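Superoxide dismutase (Methanothermobacter thermautotrophicus, PDB 1MA1) destroys superoxide radicals with one iron ion per subunit, converting two superoxides and two protons into hydrogen peroxide and dioxygen. Local coordinates at residues Asp183-Glu186 with Ala187-Ile191; Glu104-Glu107 with Lys108-Ser112. All coordinates share one frame; numbering follows the deposited sequence.

In the fold
Both contacts lie in the C-terminal domain of the iron/manganese superoxide dismutase family, and contact 2 comes earlier in the chain. Their centres are about 21 Å apart. The nearest atoms of contacts 1 and 2 are about 8 Å apart, so they do not touch. Helix 113-125 links them: Phe116 on it meets Trp189 of contact 1 as well as Ile106 and Phe110 of contact 2. Contact 1 is the one close to the active site. The side chain of Tyr184 comes to about 7 Å from the iron, which His33, His81, Asp167 and His171 bind. Contact 2 lies away from the metal. It packs on strand 143-150 and reaches a second subunit of the tetramer.

Contact 1 of 2, residues Asp183-Glu186 with Ala187-Ile191; sequences DYVE and AFWNI
The backbone N of Ala187 gives a hydrogen bond to Asp183 O, 2.9 Å long, with 155° at the hydrogen. This is the ordinary bond of an alpha-helical turn. Phe188 N makes weak bonds to both Tyr184 O and Val185 O, and Trp189 N makes a weak bond to Glu186 O at 3.4 Å. Beyond these, Asn190 N reaches back three residues to Ala187 O. Asn190 ND2 also donates to Ala187 O, 3.2 Å away, coming in well to the side of the C=O direction and from the same face of its plane as Asn190 N. Ala187 O thus accepts from both Asn190 N and Asn190 ND2.

Helix 181-188 belongs to the C-terminal domain of the family and packs near the iron site. Tyr184 OH is hydrogen-bonded to the backbone O of Asp167, an iron ligand. The tyrosine ring leans on Tyr173 and on Leu166 of strand 164-167, while Phe188 packs against the same strand.

On another side of the helix, Val185 and Trp189 lie side by side and point the same way. CG1 of Val185, anti to its backbone N (chi1 172°), meets NE1 of Trp189 at 4.1 Å. CD1 of Trp189 lies 3.2 Å from Val185 O and 3.8 Å from Glu186 O, the latter at the ring edge. NE1 itself bonds to Ser121 OG on helix 113-125. Arg117 of that helix makes a cation-pi contact with the indole and a salt bridge with Glu186 OE2. With an alanine in place of Trp189, Ser121 OG would probably lose its indole donor, Arg117 its aromatic partner, and a gap would be likely to open beside Val185.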
# COMPACT_ATOMS: atom_id res chain seq x y z
N ASP A 183 -10.53 18.19 -15.86
CA ASP A 183 -10.36 19.55 -16.36
C ASP A 183 -9.04 20.11 -15.90
O ASP A 183 -8.36 20.81 -16.66
CB ASP A 183 -11.46 20.50 -15.87
CG ASP A 183 -12.80 20.26 -16.54
OD1 ASP A 183 -12.84 19.55 -17.58
OD2 ASP A 183 -13.82 20.79 -16.01
N TYR A 184 -8.67 19.82 -14.66
CA TYR A 184 -7.36 20.18 -14.13
C TYR A 184 -6.20 19.53 -14.91
O TYR A 184 -5.26 20.20 -15.32
CB TYR A 184 -7.28 19.80 -12.66
CG TYR A 184 -5.88 19.82 -12.11
CD1 TYR A 184 -5.14 18.64 -11.97
CD2 TYR A 184 -5.30 21.01 -11.68
CE1 TYR A 184 -3.86 18.66 -11.41
CE2 TYR A 184 -4.02 21.03 -11.12
CZ TYR A 184 -3.31 19.86 -10.99
OH TYR A 184 -2.08 19.93 -10.40
N VAL A 185 -6.27 18.21 -15.11
CA VAL A 185 -5.28 17.54 -15.94
C VAL A 185 -5.19 18.14 -17.34
O VAL A 185 -4.10 18.32 -17.87
CB VAL A 185 -5.58 16.03 -16.05
CG1 VAL A 185 -4.67 15.36 -17.09
CG2 VAL A 185 -5.42 15.39 -14.69
N GLU A 186 -6.33 18.46 -17.94
CA GLU A 186 -6.33 19.09 -19.26
C GLU A 186 -5.70 20.49 -19.23
O GLU A 186 -4.94 20.84 -20.13
CB GLU A 186 -7.77 19.16 -19.78
CG GLU A 186 -7.90 19.76 -21.15
CD GLU A 186 -6.96 19.11 -22.13
OE1 GLU A 186 -6.86 17.85 -22.11
OE2 GLU A 186 -6.33 19.85 -22.94
N ALA A 187 -6.00 21.28 -18.21
CA ALA A 187 -5.40 22.61 -18.09
C ALA A 187 -3.88 22.52 -17.96
O ALA A 187 -3.16 23.40 -18.41
CB ALA A 187 -5.98 23.34 -16.88
N PHE A 188 -3.40 21.43 -17.36
CA PHE A 188 -2.00 21.28 -17.01
C PHE A 188 -1.12 21.39 -18.24
O PHE A 188 -0.02 21.94 -18.18
CB PHE A 188 -1.79 19.94 -16.32
CG PHE A 188 -0.35 19.57 -16.11
CD1 PHE A 188 0.44 20.29 -15.21
CD2 PHE A 188 0.23 18.53 -16.83
CE1 PHE A 188 1.79 19.96 -15.04
CE2 PHE A 188 1.58 18.20 -16.66
CZ PHE A 188 2.36 18.91 -15.77
N TRP A 189 -1.60 20.86 -19.36
CA TRP A 189 -0.79 20.80 -20.57
C TRP A 189 -0.54 22.18 -21.17
O TRP A 189 0.33 22.35 -22.03
CB TRP A 189 -1.45 19.89 -21.61
CG TRP A 189 -1.56 18.48 -21.15
CD1 TRP A 189 -2.69 17.85 -20.71
CD2 TRP A 189 -0.49 17.54 -21.01
NE1 TRP A 189 -2.39 16.56 -20.32
CE2 TRP A 189 -1.04 16.34 -20.49
CE3 TRP A 189 0.88 17.59 -21.27
CZ2 TRP A 189 -0.27 15.21 -20.23
CZ3 TRP A 189 1.65 16.46 -21.01
CH2 TRP A 189 1.07 15.28 -20.50
N ASN A 190 -1.29 23.17 -20.69
CA ASN A 190 -1.05 24.56 -21.09
C ASN A 190 0.15 25.17 -20.40
O ASN A 190 0.68 26.18 -20.86
CB ASN A 190 -2.28 25.41 -20.79
CG ASN A 190 -3.46 25.04 -21.65
OD1 ASN A 190 -3.41 25.22 -22.86
ND2 ASN A 190 -4.52 24.52 -21.04
N ILE A 191 0.58 24.58 -19.29
CA ILE A 191 1.63 25.20 -18.49
C ILE A 191 2.82 24.29 -18.22
O ILE A 191 3.70 24.64 -17.43
CB ILE A 191 1.05 25.71 -17.16
CG1 ILE A 191 0.19 24.61 -16.50
CG2 ILE A 191 0.22 26.94 -17.42
CD1 ILE A 191 -0.24 24.91 -15.08

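Contact 2 of 2, residues Glu104-Glu107 with Lys108-Ser112; sequences EYIE and KDFGS
Four backbone hydrogen bonds join residues 104-107 to the next turn of helix 100-110 and its end. Lys108 N bonds to Glu104 O, Asp109 N to Tyr105 O at 2.9 Å, and Phe110 N to Ile106 O. Gly111 N closes the series on Glu107 O. Gly111 then leaves the helix with a positive phi of 94°, a conformation in which a CB would collide with the carbonyl O of Phe110, which suits glycine. Ser112 is the N-cap of helix 113-125, and its OG accepts from Arg115 N.

Apolar contacts come next. CG2 of Ile106 meets CD1 of Phe110 at 4.2 Å. Both residues pack on strand 143-150 and on Phe116. Phe110 also touches Arg56 of the second subunit. The CE methylene of Lys108 rests 3.6 Å from CE2 of Tyr105, with the two side chains side by side.

The charged pair is Lys108 and Asp109. The lysine chain turns at its last torsion (chi4 58°), which brings Lys108 NZ to the syn side of Asp109 OD1, 2.6 Å away but tilted out of the carboxylate plane, in a salt bridge. Asp109 OD2 lies in the plane of the Tyr105 ring, at its edge, 3.7 Å from CD2 of Tyr105. The same OD2 accepts from Leu144 N, at the start of strand 143-150. Tyr105 OH bonds to Asp142 OD1, and Lys108 NZ to Asp142 O. The buried carboxylate of Asp109 is gripped through both oxygens, which is likely to favour its charged form.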
# COMPACT_ATOMS: atom_id res chain seq x y z
N GLU A 104 11.96 12.90 -29.64
CA GLU A 104 12.26 11.66 -30.35
C GLU A 104 11.92 10.42 -29.53
O GLU A 104 11.37 9.47 -30.07
CB GLU A 104 13.72 11.62 -30.77
CG GLU A 104 14.14 12.79 -31.62
CD GLU A 104 15.61 12.77 -31.98
OE1 GLU A 104 16.49 12.88 -31.08
OE2 GLU A 104 15.89 12.67 -33.19
N TYR A 105 12.24 10.43 -28.24
CA TYR A 105 11.91 9.31 -27.38
C TYR A 105 10.42 9.15 -27.17
O TYR A 105 9.93 8.03 -27.12
CB TYR A 105 12.60 9.43 -26.03
CG TYR A 105 13.98 8.82 -26.02
CD1 TYR A 105 15.09 9.53 -26.45
CD2 TYR A 105 14.16 7.50 -25.60
CE1 TYR A 105 16.36 8.94 -26.45
CE2 TYR A 105 15.42 6.91 -25.60
CZ TYR A 105 16.51 7.63 -26.03
OH TYR A 105 17.76 7.06 -26.02
N ILE A 106 9.69 10.25 -27.04
CA ILE A 106 8.26 10.14 -26.86
C ILE A 106 7.62 9.51 -28.09
O ILE A 106 6.69 8.70 -27.98
CB ILE A 106 7.61 11.52 -26.59
CG1 ILE A 106 7.95 11.96 -25.16
CG2 ILE A 106 6.11 11.45 -26.80
CD1 ILE A 106 7.41 13.31 -24.75
N GLU A 107 8.13 9.86 -29.26
CA GLU A 107 7.70 9.22 -30.49
C GLU A 107 7.94 7.73 -30.52
O GLU A 107 7.02 6.97 -30.83
CB GLU A 107 8.39 9.83 -31.69
CG GLU A 107 7.56 10.90 -32.35
CD GLU A 107 7.98 11.13 -33.78
OE1 GLU A 107 9.16 11.51 -34.01
OE2 GLU A 107 7.14 10.92 -34.68
N LYS A 108 9.18 7.32 -30.24
CA LYS A 108 9.55 5.93 -30.46
C LYS A 108 8.93 5.05 -29.38
O LYS A 108 8.58 3.90 -29.64
CB LYS A 108 11.07 5.74 -30.48
CG LYS A 108 11.72 5.51 -29.13
CD LYS A 108 13.10 4.84 -29.30
CE LYS A 108 13.81 4.67 -27.96
NZ LYS A 108 13.03 3.87 -26.98
N ASP A 109 8.77 5.58 -28.17
CA ASP A 109 8.21 4.81 -27.09
C ASP A 109 6.70 4.83 -27.05
O ASP A 109 6.07 3.85 -26.65
CB ASP A 109 8.78 5.27 -25.74
CG ASP A 109 10.25 4.90 -25.56
OD1 ASP A 109 10.65 3.78 -25.99
OD2 ASP A 109 11.01 5.69 -24.98
N PHE A 110 6.10 5.94 -27.47
CA PHE A 110 4.64 6.03 -27.42
C PHE A 110 3.97 6.08 -28.79
O PHE A 110 2.76 5.94 -28.88
CB PHE A 110 4.22 7.25 -26.61
CG PHE A 110 4.65 7.19 -25.18
CD1 PHE A 110 5.86 7.74 -24.78
CD2 PHE A 110 3.83 6.60 -24.22
CE1 PHE A 110 6.26 7.70 -23.43
CE2 PHE A 110 4.21 6.55 -22.86
CZ PHE A 110 5.44 7.10 -22.46
N GLY A 111 4.76 6.26 -29.84
CA GLY A 111 4.20 6.32 -31.17
C GLY A 111 3.91 7.74 -31.62
O GLY A 111 4.11 8.08 -32.79
N SER A 112 3.46 8.58 -30.68
CA SER A 112 3.24 9.99 -30.96
C SER A 112 3.17 10.77 -29.66
O SER A 112 3.03 10.18 -28.59
CB SER A 112 1.93 10.18 -31.72
OG SER A 112 0.83 9.94 -30.84